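Local coordinates for C3-degrading proteinase (CppA protein) (PDB 3E0R) that probably acts as a streptococcal proteinase that degrades complement C3, with two sequence regions related to the glyoxalase clan, at residues Glu226-Leu230 and Leu239-Glu243; Glu40-Leu44 and Val56-Ala60. All blocks are in the same frame, centred on the assembly; numbering follows the deposited sequence.

Contact 1: Glu226-Leu230 and Leu239-Glu243; sequences EKFFL and LWFEE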
ATOM      1  N   GLU A 226      15.071 -21.002  -5.624  1.00 19.67           N
ATOM      2  CA  GLU A 226      15.706 -19.822  -6.219  1.00 20.48           C
ATOM      3  C   GLU A 226      14.695 -18.892  -6.883  1.00 19.91           C
ATOM      4  O   GLU A 226      15.103 -18.090  -7.741  1.00 20.70           O
ATOM      5  CB  GLU A 226      16.807 -20.197  -7.261  1.00 20.62           C
ATOM      6  CG  GLU A 226      17.942 -21.076  -6.711  1.00 23.08           C
ATOM      7  CD  GLU A 226      18.884 -21.543  -7.802  1.00 22.39           C
ATOM      8  OE1 GLU A 226      18.447 -22.317  -8.688  1.00 25.70           O
ATOM      9  OE2 GLU A 226      20.055 -21.167  -7.760  1.00 22.99           O
ATOM     10  N   LYS A 227      13.407 -19.005  -6.508  1.00 19.72           N
ATOM     11  CA  LYS A 227      12.307 -18.287  -7.174  1.00 19.78           C
ATOM     12  C   LYS A 227      12.144 -16.891  -6.690  1.00 18.61           C
ATOM     13  O   LYS A 227      11.453 -16.098  -7.316  1.00 18.45           O
ATOM     14  CB  LYS A 227      10.965 -19.007  -7.041  1.00 20.32           C
ATOM     15  CG  LYS A 227      10.877 -20.252  -7.893  1.00 21.70           C
ATOM     16  CD  LYS A 227       9.725 -21.137  -7.479  1.00 22.59           C
ATOM     17  CE  LYS A 227       9.757 -22.479  -8.246  1.00 24.98           C
ATOM     18  NZ  LYS A 227       8.832 -23.498  -7.624  1.00 27.09           N
ATOM     19  N   PHE A 228      12.786 -16.573  -5.576  1.00 19.04           N
ATOM     20  CA  PHE A 228      12.822 -15.186  -5.124  1.00 18.97           C
ATOM     21  C   PHE A 228      14.014 -14.929  -4.236  1.00 19.04           C
ATOM     22  O   PHE A 228      14.766 -15.845  -3.831  1.00 20.93           O
ATOM     23  CB  PHE A 228      11.476 -14.798  -4.430  1.00 18.74           C
ATOM     24  CG  PHE A 228      11.202 -15.591  -3.185  1.00 17.27           C
ATOM     25  CD1 PHE A 228      11.652 -15.150  -1.957  1.00 18.29           C
ATOM     26  CD2 PHE A 228      10.532 -16.783  -3.247  1.00 16.22           C
ATOM     27  CE1 PHE A 228      11.451 -15.911  -0.806  1.00 18.78           C
ATOM     28  CE2 PHE A 228      10.314 -17.537  -2.103  1.00 17.21           C
ATOM     29  CZ  PHE A 228      10.759 -17.106  -0.897  1.00 17.30           C
ATOM     30  N   PHE A 229      14.159 -13.652  -3.926  1.00 18.81           N
ATOM     31  CA  PHE A 229      15.173 -13.139  -3.028  1.00 18.05           C
ATOM     32  C   PHE A 229      14.422 -12.279  -2.028  1.00 18.02           C
ATOM     33  O   PHE A 229      13.602 -11.424  -2.401  1.00 17.65           O
ATOM     34  CB  PHE A 229      16.224 -12.331  -3.831  1.00 18.18           C
ATOM     35  CG  PHE A 229      17.287 -11.693  -2.969  1.00 18.15           C
ATOM     36  CD1 PHE A 229      18.504 -12.314  -2.781  1.00 15.90           C
ATOM     37  CD2 PHE A 229      17.023 -10.508  -2.302  1.00 14.30           C
ATOM     38  CE1 PHE A 229      19.442 -11.731  -1.969  1.00 18.04           C
ATOM     39  CE2 PHE A 229      17.967  -9.935  -1.528  1.00 14.46           C
ATOM     40  CZ  PHE A 229      19.160 -10.537  -1.329  1.00 14.37           C
ATOM     41  N   LEU A 230      14.620 -12.593  -0.756  1.00 17.74           N
ATOM     42  CA  LEU A 230      14.075 -11.815   0.332  1.00 17.22           C
ATOM     43  C   LEU A 230      15.199 -11.111   1.107  1.00 17.96           C
ATOM     44  O   LEU A 230      16.044 -11.754   1.768  1.00 17.42           O
ATOM     45  CB  LEU A 230      13.280 -12.730   1.268  1.00 18.00           C
ATOM     46  CG  LEU A 230      12.623 -12.203   2.550  1.00 17.31           C
ATOM     47  CD1 LEU A 230      11.676 -11.033   2.261  1.00 17.20           C
ATOM     48  CD2 LEU A 230      11.900 -13.388   3.281  1.00 14.72           C
ATOM     49  N   LEU A 239      11.912  -6.871   1.859  1.00 16.83           N
ATOM     50  CA  LEU A 239      11.959  -6.494   0.424  1.00 16.78           C
ATOM     51  C   LEU A 239      12.070  -7.767  -0.356  1.00 16.72           C
ATOM     52  O   LEU A 239      13.114  -8.395  -0.354  1.00 16.38           O
ATOM     53  CB  LEU A 239      13.146  -5.565   0.131  1.00 16.45           C
ATOM     54  CG  LEU A 239      13.222  -4.284   0.982  1.00 15.29           C
ATOM     55  CD1 LEU A 239      14.575  -3.638   0.786  1.00 11.58           C
ATOM     56  CD2 LEU A 239      12.014  -3.316   0.751  1.00  9.99           C
ATOM     57  N   TRP A 240      10.975  -8.157  -1.002  1.00 17.55           N
ATOM     58  CA  TRP A 240      10.897  -9.427  -1.708  1.00 18.01           C
ATOM     59  C   TRP A 240      10.938  -9.140  -3.210  1.00 18.90           C
ATOM     60  O   TRP A 240      10.160  -8.324  -3.734  1.00 17.32           O
ATOM     61  CB  TRP A 240       9.627 -10.130  -1.262  1.00 17.54           C
ATOM     62  CG  TRP A 240       9.184 -11.461  -1.935  1.00 18.60           C
ATOM     63  CD1 TRP A 240       8.955 -11.684  -3.284  1.00 19.15           C
ATOM     64  CD2 TRP A 240       8.780 -12.675  -1.257  1.00 14.17           C
ATOM     65  NE1 TRP A 240       8.432 -12.950  -3.471  1.00 19.00           N
ATOM     66  CE2 TRP A 240       8.326 -13.580  -2.253  1.00 17.74           C
ATOM     67  CE3 TRP A 240       8.709 -13.056   0.099  1.00 17.65           C
ATOM     68  CZ2 TRP A 240       7.843 -14.870  -1.947  1.00 17.05           C
ATOM     69  CZ3 TRP A 240       8.251 -14.350   0.425  1.00 18.16           C
ATOM     70  CH2 TRP A 240       7.826 -15.252  -0.613  1.00 19.11           C
ATOM     71  N   PHE A 241      11.851  -9.836  -3.902  1.00 19.21           N
ATOM     72  CA  PHE A 241      11.965  -9.753  -5.362  1.00 18.48           C
ATOM     73  C   PHE A 241      11.703 -11.116  -6.032  1.00 19.55           C
ATOM     74  O   PHE A 241      12.271 -12.142  -5.621  1.00 18.41           O
ATOM     75  CB  PHE A 241      13.375  -9.276  -5.770  1.00 17.19           C
ATOM     76  CG  PHE A 241      13.828  -8.008  -5.109  1.00 14.26           C
ATOM     77  CD1 PHE A 241      13.860  -6.833  -5.797  1.00 12.90           C
ATOM     78  CD2 PHE A 241      14.283  -8.005  -3.813  1.00 14.25           C
ATOM     79  CE1 PHE A 241      14.289  -5.663  -5.184  1.00 12.69           C
ATOM     80  CE2 PHE A 241      14.727  -6.832  -3.192  1.00 12.82           C
ATOM     81  CZ  PHE A 241      14.712  -5.677  -3.867  1.00 14.34           C
ATOM     82  N   GLU A 242      10.848 -11.114  -7.063  1.00 20.82           N
ATOM     83  CA  GLU A 242      10.599 -12.276  -7.888  1.00 23.00           C
ATOM     84  C   GLU A 242      10.215 -11.852  -9.332  1.00 23.69           C
ATOM     85  O   GLU A 242       9.888 -10.699  -9.580  1.00 22.77           O
ATOM     86  CB  GLU A 242       9.552 -13.199  -7.254  1.00 22.56           C
ATOM     87  CG  GLU A 242       8.170 -12.640  -7.064  1.00 25.36           C
ATOM     88  CD  GLU A 242       7.128 -13.715  -6.606  1.00 27.26           C
ATOM     89  OE1 GLU A 242       5.948 -13.634  -7.083  1.00 34.58           O
ATOM     90  OE2 GLU A 242       7.465 -14.613  -5.769  1.00 30.47           O
ATOM     91  N   GLU A 243      10.325 -12.771 -10.278  1.00 25.07           N
ATOM     92  CA  GLU A 243       9.771 -12.528 -11.605  1.00 27.27           C
ATOM     93  C   GLU A 243       8.260 -12.487 -11.653  1.00 29.10           C
ATOM     94  O   GLU A 243       7.571 -13.185 -10.922  1.00 27.49           O
ATOM     95  CB  GLU A 243      10.256 -13.547 -12.653  1.00 27.17           C
ATOM     96  CG  GLU A 243      11.515 -13.125 -13.351  1.00 28.48           C
ATOM     97  CD  GLU A 243      12.231 -14.292 -13.986  1.00 29.79           C
ATOM     98  OE1 GLU A 243      11.519 -15.125 -14.607  1.00 33.77           O
ATOM     99  OE2 GLU A 243      13.491 -14.379 -13.870  1.00 31.91           O
TER
HETATM  100  O   HOH W   1      11.078 -15.398  -9.847  1.00 22.57           O
HETATM  101  O   HOH W   2       8.479 -16.934  -5.961  1.00 37.70           O
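Leu239 and Leu230 start the contact at its hairpin end, where Leu230 CD1 comes within 4.0 Å of the carbonyl O of Leu239. The motif is an antiparallel beta hairpin: the axes of strands 228-230 and 239-243 run at 172° to each other. Trp240 carries the aromatic centre. Its CG stands anti to the backbone N, which swings the indole across to the neighbouring strand and over the Phe228 ring. The two rings form a face-to-face stack with planes only 9° apart and the phenyl centroid 3.8 Å from that of the six-membered ring; Phe228 CB adds an off-centre CH-pi contact to the five-membered ring. Lys200, on the adjoining strand 196-203, makes a cation-pi contact with the same tryptophan. Phe241 then supplies the backbone grip. Its N donates almost straight to Phe229 O (176°), and its O receives a bond from Phe229 N at 3.0 Å, a closed pair that defines the hydrogen-bonded position. On the face that carries Phe229 and Phe241, opposite the Phe228-Trp240 stack, the two phenylalanines lie alongside each other, CD2 of Phe229 being 4.0 Å from CD2 of Phe241, and Leu211 of helix 208-214 touches both. Glu242 returns to the Trp240 side, and its OE2 accepts a hydrogen bond from Trp240 NE1 at 3.0 Å, which should restrict the rotation of the indole. The bond lies in the indole plane but meets the carboxylate from above its own. Beyond it, one water bridges the two segments, donating to Lys227 O at 2.7 Å and accepting from Glu243 N at 2.8 Å.

Contact 2: Glu40-Leu44 and Val56-Ala60; sequences ESAFL and VLEEA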
ATOM      1  N   GLU A  40      -6.185 -16.888   1.047  1.00 19.60           N
ATOM      2  CA  GLU A  40      -5.441 -17.768   1.911  1.00 19.76           C
ATOM      3  C   GLU A  40      -5.805 -17.429   3.357  1.00 19.85           C
ATOM      4  O   GLU A  40      -6.490 -16.449   3.613  1.00 19.58           O
ATOM      5  CB  GLU A  40      -3.930 -17.666   1.631  1.00 19.57           C
ATOM      6  CG  GLU A  40      -3.373 -18.934   1.000  1.00 18.33           C
ATOM      7  CD  GLU A  40      -3.526 -20.133   1.925  1.00 17.28           C
ATOM      8  OE1 GLU A  40      -4.446 -20.948   1.703  1.00 16.16           O
ATOM      9  OE2 GLU A  40      -2.749 -20.241   2.897  1.00 15.86           O
ATOM     10  N   SER A  41      -5.374 -18.260   4.292  1.00 20.24           N
ATOM     11  CA  SER A  41      -5.650 -18.041   5.716  1.00 20.72           C
ATOM     12  C   SER A  41      -4.713 -17.018   6.364  1.00 21.02           C
ATOM     13  O   SER A  41      -5.109 -16.305   7.285  1.00 21.28           O
ATOM     14  CB  SER A  41      -5.526 -19.351   6.487  1.00 20.78           C
ATOM     15  OG  SER A  41      -6.366 -20.357   5.941  1.00 21.22           O
ATOM     16  N   ALA A  42      -3.461 -16.988   5.916  1.00 21.28           N
ATOM     17  CA  ALA A  42      -2.486 -16.012   6.393  1.00 21.31           C
ATOM     18  C   ALA A  42      -2.831 -14.624   5.852  1.00 21.57           C
ATOM     19  O   ALA A  42      -2.664 -13.618   6.541  1.00 21.05           O
ATOM     20  CB  ALA A  42      -1.064 -16.431   5.965  1.00 21.26           C
ATOM     21  N   PHE A  43      -3.330 -14.573   4.618  1.00 22.18           N
ATOM     22  CA  PHE A  43      -3.521 -13.295   3.957  1.00 22.74           C
ATOM     23  C   PHE A  43      -4.589 -13.178   2.844  1.00 22.79           C
ATOM     24  O   PHE A  43      -4.998 -14.116   2.142  1.00 22.47           O
ATOM     25  CB  PHE A  43      -2.159 -12.721   3.469  1.00 23.25           C
ATOM     26  CG  PHE A  43      -1.491 -13.501   2.351  1.00 24.00           C
ATOM     27  CD1 PHE A  43      -2.135 -13.715   1.110  1.00 24.88           C
ATOM     28  CD2 PHE A  43      -0.181 -13.948   2.502  1.00 25.00           C
ATOM     29  CE1 PHE A  43      -1.509 -14.404   0.070  1.00 24.80           C
ATOM     30  CE2 PHE A  43       0.469 -14.644   1.440  1.00 25.70           C
ATOM     31  CZ  PHE A  43      -0.196 -14.864   0.232  1.00 25.13           C
ATOM     32  N   LEU A  44      -4.989 -11.934   2.713  1.00 22.88           N
ATOM     33  CA  LEU A  44      -5.874 -11.479   1.718  1.00 23.68           C
ATOM     34  C   LEU A  44      -5.061 -10.741   0.607  1.00 22.94           C
ATOM     35  O   LEU A  44      -4.293  -9.758   0.834  1.00 23.27           O
ATOM     36  CB  LEU A  44      -6.904 -10.604   2.428  1.00 23.89           C
ATOM     37  CG  LEU A  44      -7.971  -9.910   1.591  1.00 26.06           C
ATOM     38  CD1 LEU A  44      -8.849 -10.894   0.813  1.00 23.85           C
ATOM     39  CD2 LEU A  44      -8.767  -8.994   2.518  1.00 25.95           C
ATOM     40  N   VAL A  56      -1.636  -6.433  -0.324  1.00 18.89           N
ATOM     41  CA  VAL A  56      -1.769  -7.670   0.450  1.00 18.38           C
ATOM     42  C   VAL A  56      -1.957  -7.249   1.900  1.00 18.43           C
ATOM     43  O   VAL A  56      -1.205  -6.427   2.384  1.00 17.08           O
ATOM     44  CB  VAL A  56      -0.518  -8.625   0.274  1.00 18.81           C
ATOM     45  CG1 VAL A  56      -0.594  -9.837   1.219  1.00 17.37           C
ATOM     46  CG2 VAL A  56      -0.387  -9.091  -1.175  1.00 17.09           C
ATOM     47  N   LEU A  57      -3.018  -7.758   2.552  1.00 19.43           N
ATOM     48  CA  LEU A  57      -3.166  -7.658   4.017  1.00 19.41           C
ATOM     49  C   LEU A  57      -2.718  -8.915   4.691  1.00 21.57           C
ATOM     50  O   LEU A  57      -3.054 -10.020   4.261  1.00 22.27           O
ATOM     51  CB  LEU A  57      -4.601  -7.414   4.441  1.00 18.76           C
ATOM     52  CG  LEU A  57      -5.270  -6.174   3.866  1.00 16.60           C
ATOM     53  CD1 LEU A  57      -6.590  -6.093   4.539  1.00 11.33           C
ATOM     54  CD2 LEU A  57      -4.404  -4.862   3.996  1.00 13.97           C
ATOM     55  N   GLU A  58      -2.002  -8.750   5.783  1.00 23.48           N
ATOM     56  CA  GLU A  58      -1.458  -9.875   6.510  1.00 25.61           C
ATOM     57  C   GLU A  58      -1.863  -9.857   7.979  1.00 25.16           C
ATOM     58  O   GLU A  58      -1.569  -8.907   8.707  1.00 24.16           O
ATOM     59  CB  GLU A  58       0.049  -9.795   6.407  1.00 26.42           C
ATOM     60  CG  GLU A  58       0.736 -10.826   7.154  1.00 30.14           C
ATOM     61  CD  GLU A  58       1.787 -11.485   6.315  1.00 37.10           C
ATOM     62  OE1 GLU A  58       1.456 -11.962   5.185  1.00 41.34           O
ATOM     63  OE2 GLU A  58       2.938 -11.537   6.796  1.00 41.98           O
ATOM     64  N   GLU A  59      -2.488 -10.932   8.420  1.00 26.47           N
ATOM     65  CA  GLU A  59      -3.036 -10.992   9.782  1.00 27.79           C
ATOM     66  C   GLU A  59      -1.974 -11.198  10.860  1.00 27.12           C
ATOM     67  O   GLU A  59      -1.154 -12.080  10.764  1.00 27.44           O
ATOM     68  CB  GLU A  59      -4.144 -12.062   9.883  1.00 28.44           C
ATOM     69  CG  GLU A  59      -5.525 -11.413  10.087  1.00 30.97           C
ATOM     70  CD  GLU A  59      -6.606 -12.438  10.430  1.00 31.22           C
ATOM     71  OE1 GLU A  59      -7.371 -12.225  11.416  1.00 37.03           O
ATOM     72  OE2 GLU A  59      -6.697 -13.458   9.701  1.00 35.82           O
ATOM     73  N   ALA A  60      -2.007 -10.360  11.876  1.00 27.13           N
ATOM     74  CA  ALA A  60      -1.193 -10.532  13.047  1.00 27.92           C
ATOM     75  C   ALA A  60      -2.094 -10.422  14.296  1.00 28.20           C
ATOM     76  O   ALA A  60      -2.812  -9.438  14.452  1.00 28.63           O
ATOM     77  CB  ALA A  60      -0.096  -9.485  13.052  1.00 27.66           C
TER
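Leu44 and Leu57 sit across from each other as the hydrogen-bonded pair of an antiparallel beta hairpin formed by strands 43-47 and 53-59, and backbone bonds are the main polar link. Leu57 N gives its hydrogen to Leu44 O at 2.9 Å, and Leu44 N returns one to Leu57 O at 3.1 Å. Both bonds are somewhat bent at the hydrogen. A third, longer bond extends the pairing past the start of strand 43-47: Glu59 N reaches Ala42 O at 3.3 Å, yet almost straight, at 175°. Val56 CA also brings its hydrogen to Leu44 O, a CA-H...O contact at 3.3 Å.

Apolar contact falls on two faces. On one, the Leu44 and Leu57 side chains run side by side and point the same way, Leu44 CD2 meeting Leu57 CD1 at 4.2 Å. On the other face the Phe43 ring is crossed by Val56, whose CG1 sits over one ring face, 3.9 Å from Phe43 CG. Phe43 takes a chi1 of 67°, which places CG between its own backbone N and carbonyl carbon and leaves the root of the ring under this methyl while the far end leads away.

The one polar side chain to meet the ring is Glu58. Its chain bends at chi2, bringing OE1 to the ring edge, 3.7 Å from Phe43 CD2, with the carboxylate and ring planes nearly parallel.

Helix 21-31 covers the leucine face: Leu44 touches Arg21 and Glu25, while Leu57 touches Asn24 and Tyr28. Arg21 also bonds to the carbonyls of Glu40 and Ser41. Strand 9-18 flanks Val56 and Glu58 through backbone bonds, and strand 35-39 contributes Ala36 and Glu39 beside Leu44.

Contacts 1 and 2 are antiparallel hairpins in one mixed sheet, on separate strands and in different halves of the chain. Their centres lie 19 Å apart, and their nearest atoms, about 8 Å apart, do not touch. In the sheet order, strands 9-18 and 196-203 separate the two hairpins. Each is partly buried, with one face packed against a helix: Phe229 and Phe241 on helix 208-214, Leu44 and Leu57 on helix 21-31. The opposite faces differ more. Contact 1 has an aromatic stack whose indole is also hydrogen-bonded to a glutamate, with a water bridging the backbones nearby, whereas contact 2 has a phenylalanine met by a valine methyl and a carboxylate, and buries less surface, 313 against 390 Å².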